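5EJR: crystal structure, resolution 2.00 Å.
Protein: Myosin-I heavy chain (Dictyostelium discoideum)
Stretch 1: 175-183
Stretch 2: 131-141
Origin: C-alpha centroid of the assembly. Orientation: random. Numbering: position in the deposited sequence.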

# COMPACT_ATOMS: atom_id res chain seq x y z
N GLU A 175 -1.45 16.78 19.84
CA GLU A 175 -2.75 16.34 19.30
C GLU A 175 -2.73 14.83 19.06
O GLU A 175 -3.66 14.13 19.47
CB GLU A 175 -3.08 17.08 17.99
CG GLU A 175 -4.40 16.67 17.35
CD GLU A 175 -4.50 16.73 15.83
OE1 GLU A 175 -3.84 17.61 15.22
OE2 GLU A 175 -5.26 15.92 15.25
N LYS A 176 -1.67 14.33 18.42
CA LYS A 176 -1.50 12.91 18.09
C LYS A 176 -1.31 12.02 19.32
O LYS A 176 -1.66 10.84 19.25
CB LYS A 176 -0.38 12.70 17.06
CG LYS A 176 -0.62 13.31 15.68
CD LYS A 176 -1.95 12.86 15.05
CE LYS A 176 -2.25 13.58 13.76
NZ LYS A 176 -3.71 13.85 13.63
N LEU A 177 -0.77 12.54 20.44
CA LEU A 177 -0.61 11.74 21.67
C LEU A 177 -1.92 11.74 22.43
O LEU A 177 -2.24 10.77 23.12
CB LEU A 177 0.54 12.27 22.55
CG LEU A 177 1.96 12.15 21.98
CD1 LEU A 177 2.90 13.11 22.67
CD2 LEU A 177 2.50 10.72 22.09
N GLU A 178 -2.70 12.84 22.30
CA GLU A 178 -4.03 12.96 22.90
C GLU A 178 -5.02 11.99 22.21
O GLU A 178 -5.97 11.53 22.84
CB GLU A 178 -4.54 14.41 22.74
CG GLU A 178 -4.09 15.33 23.86
CD GLU A 178 -4.32 16.82 23.66
OE1 GLU A 178 -4.80 17.23 22.58
OE2 GLU A 178 -3.98 17.59 24.59
N SER A 179 -4.77 11.66 20.93
CA SER A 179 -5.60 10.77 20.11
C SER A 179 -5.62 9.30 20.59
O SER A 179 -6.59 8.59 20.32
CB SER A 179 -5.15 10.85 18.65
OG SER A 179 -4.07 9.97 18.39
N HIS A 180 -4.54 8.86 21.28
CA HIS A 180 -4.41 7.49 21.81
C HIS A 180 -5.46 7.16 22.89
O HIS A 180 -5.83 8.05 23.66
CB HIS A 180 -2.99 7.22 22.30
CG HIS A 180 -2.00 7.12 21.19
ND1 HIS A 180 -1.82 5.95 20.49
CD2 HIS A 180 -1.15 8.05 20.70
CE1 HIS A 180 -0.89 6.21 19.58
NE2 HIS A 180 -0.46 7.46 19.67
N PRO A 181 -6.01 5.92 22.93
CA PRO A 181 -5.70 4.75 22.09
C PRO A 181 -6.29 4.77 20.67
O PRO A 181 -7.49 5.04 20.50
CB PRO A 181 -6.22 3.57 22.93
CG PRO A 181 -7.38 4.15 23.69
CD PRO A 181 -7.03 5.60 23.95
N ILE A 182 -5.44 4.49 19.66
CA ILE A 182 -5.82 4.42 18.25
C ILE A 182 -6.52 3.06 18.01
O ILE A 182 -5.98 2.03 18.44
CB ILE A 182 -4.57 4.61 17.33
CG1 ILE A 182 -3.94 6.01 17.50
CG2 ILE A 182 -4.90 4.33 15.84
CD1 ILE A 182 -2.55 6.20 16.83
N PRO A 183 -7.70 3.02 17.33
CA PRO A 183 -8.35 1.72 17.05
C PRO A 183 -7.49 0.81 16.18
O PRO A 183 -6.72 1.30 15.35
CB PRO A 183 -9.64 2.11 16.32
CG PRO A 183 -9.84 3.56 16.61
CD PRO A 183 -8.48 4.14 16.75
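Stretch 2, residues 131-141: IYFLSITFSPS

Stretch 2 enters as helix, with phi/psi near -60/-40 from Ile131 to Ser135, and leaves as an extended segment from Phe138 (-137/154) through Ser139 and Pro140. Its helical part carries Ser135 N to Ile131 O at 2.8 Å and Ile136 N to Tyr132 O at 3.0 Å. The CA register sets the direction: Lys176 lies nearest Ser135 at 5.6 Å (CA to CA) and His180 nearest Ser139 at 6.5 Å (CA to CA), so both chains advance together over these pairs. Beyond them Ile182 turns back to Phe138, at 8.3 Å between CA atoms.

Along stretch 1, Glu175 makes no contact across the interface, but its OE2 forms a salt bridge with Lys176 NZ at 3.1 Å. The CA-to-CB bond of Lys176 points toward stretch 2. Its CB lies 3.1 Å from Ser135 OG, a close approach to an oxygen whose hydrogen bond goes to Tyr132 O at 2.7 Å, within its own helix. Lys176 CG packs on Ile136 CG2 at 3.8 Å and Tyr132 CE1 at 3.9 Å, while the charged end leads away. Leu177 starts sideways, yet its CD2 comes within 3.8 Å of both Ser135 CB and Pro140 CD, touching the helix and the extended segment alike.

His180, with chi1 at -70° (m), supplies the hydrogen bond between the stretches: NE2 donates to Ser135 O at 2.8 Å, with an N-H...O angle of 150°. That oxygen lies at the ring edge, near its plane, as a donor in the ring requires. Over one face, Ser139 CB sits 3.8 Å from the His180 ring centroid and 20° off the normal, a CH-pi contact. After the cis peptide bond preceding Pro181, whose CA-to-CB bond points away, Ile182 again points toward stretch 2 and places CD1 3.4 Å from Ile136 O.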

# COMPACT_ATOMS: atom_id res chain seq x y z
N ILE A 131 9.14 12.75 16.57
CA ILE A 131 8.14 12.58 17.64
C ILE A 131 6.74 12.48 17.04
O ILE A 131 5.92 11.65 17.47
CB ILE A 131 8.26 13.69 18.72
CG1 ILE A 131 9.58 13.52 19.52
CG2 ILE A 131 7.05 13.70 19.64
CD1 ILE A 131 10.04 14.75 20.34
N TYR A 132 6.47 13.31 16.01
CA TYR A 132 5.18 13.27 15.31
C TYR A 132 4.94 11.88 14.70
O TYR A 132 3.85 11.32 14.89
CB TYR A 132 5.14 14.34 14.20
CG TYR A 132 4.01 14.10 13.22
CD1 TYR A 132 2.70 14.44 13.54
CD2 TYR A 132 4.24 13.49 11.99
CE1 TYR A 132 1.65 14.19 12.67
CE2 TYR A 132 3.20 13.22 11.11
CZ TYR A 132 1.90 13.58 11.44
OH TYR A 132 0.86 13.35 10.57
N PHE A 133 5.94 11.35 13.97
CA PHE A 133 5.88 10.06 13.28
C PHE A 133 5.84 8.88 14.26
O PHE A 133 5.26 7.85 13.93
CB PHE A 133 6.99 9.92 12.23
CG PHE A 133 6.78 10.77 11.00
CD1 PHE A 133 5.63 10.65 10.23
CD2 PHE A 133 7.76 11.67 10.58
CE1 PHE A 133 5.44 11.45 9.08
CE2 PHE A 133 7.57 12.47 9.44
CZ PHE A 133 6.41 12.35 8.70
N LEU A 134 6.36 9.07 15.49
CA LEU A 134 6.23 8.03 16.51
C LEU A 134 4.80 8.10 17.04
O LEU A 134 4.15 7.06 17.17
CB LEU A 134 7.19 8.25 17.71
CG LEU A 134 8.69 8.18 17.47
CD1 LEU A 134 9.45 8.70 18.69
CD2 LEU A 134 9.15 6.77 17.17
N SER A 135 4.31 9.32 17.35
CA SER A 135 2.98 9.53 17.92
C SER A 135 1.82 9.05 17.02
O SER A 135 0.76 8.72 17.53
CB SER A 135 2.77 10.99 18.34
OG SER A 135 2.64 11.83 17.20
N ILE A 136 2.02 9.02 15.69
CA ILE A 136 0.98 8.51 14.78
C ILE A 136 0.95 6.96 14.78
O ILE A 136 -0.10 6.38 14.50
CB ILE A 136 1.03 9.11 13.35
CG1 ILE A 136 2.41 8.95 12.69
CG2 ILE A 136 0.56 10.57 13.34
CD1 ILE A 136 2.44 9.12 11.16
N THR A 137 2.08 6.31 15.16
CA THR A 137 2.24 4.84 15.16
C THR A 137 1.88 4.16 16.50
O THR A 137 0.96 3.34 16.55
CB THR A 137 3.65 4.48 14.70
OG1 THR A 137 4.02 5.39 13.68
CG2 THR A 137 3.73 3.04 14.15
N PHE A 138 2.62 4.46 17.56
CA PHE A 138 2.41 3.82 18.86
C PHE A 138 2.49 4.83 19.99
O PHE A 138 3.12 5.88 19.87
CB PHE A 138 3.41 2.65 19.08
CG PHE A 138 4.85 2.97 18.74
CD1 PHE A 138 5.64 3.70 19.62
CD2 PHE A 138 5.38 2.61 17.52
CE1 PHE A 138 6.95 4.05 19.28
CE2 PHE A 138 6.69 2.96 17.18
CZ PHE A 138 7.46 3.68 18.06
N SER A 139 1.82 4.51 21.07
CA SER A 139 1.75 5.34 22.25
C SER A 139 2.99 5.10 23.12
O SER A 139 3.48 3.96 23.18
CB SER A 139 0.50 4.95 23.03
OG SER A 139 0.40 5.60 24.29
N PRO A 140 3.47 6.11 23.90
CA PRO A 140 4.48 5.78 24.92
C PRO A 140 3.70 5.06 26.05
O PRO A 140 2.46 5.03 25.99
CB PRO A 140 4.98 7.15 25.38
CG PRO A 140 3.87 8.09 25.10
CD PRO A 140 3.01 7.51 24.01
N SER A 141 4.39 4.49 27.07
CA SER A 141 3.70 3.81 28.17
C SER A 141 2.67 4.74 28.83
O SER A 141 2.78 5.97 28.73
CB SER A 141 4.69 3.30 29.21
OG SER A 141 5.35 4.35 29.90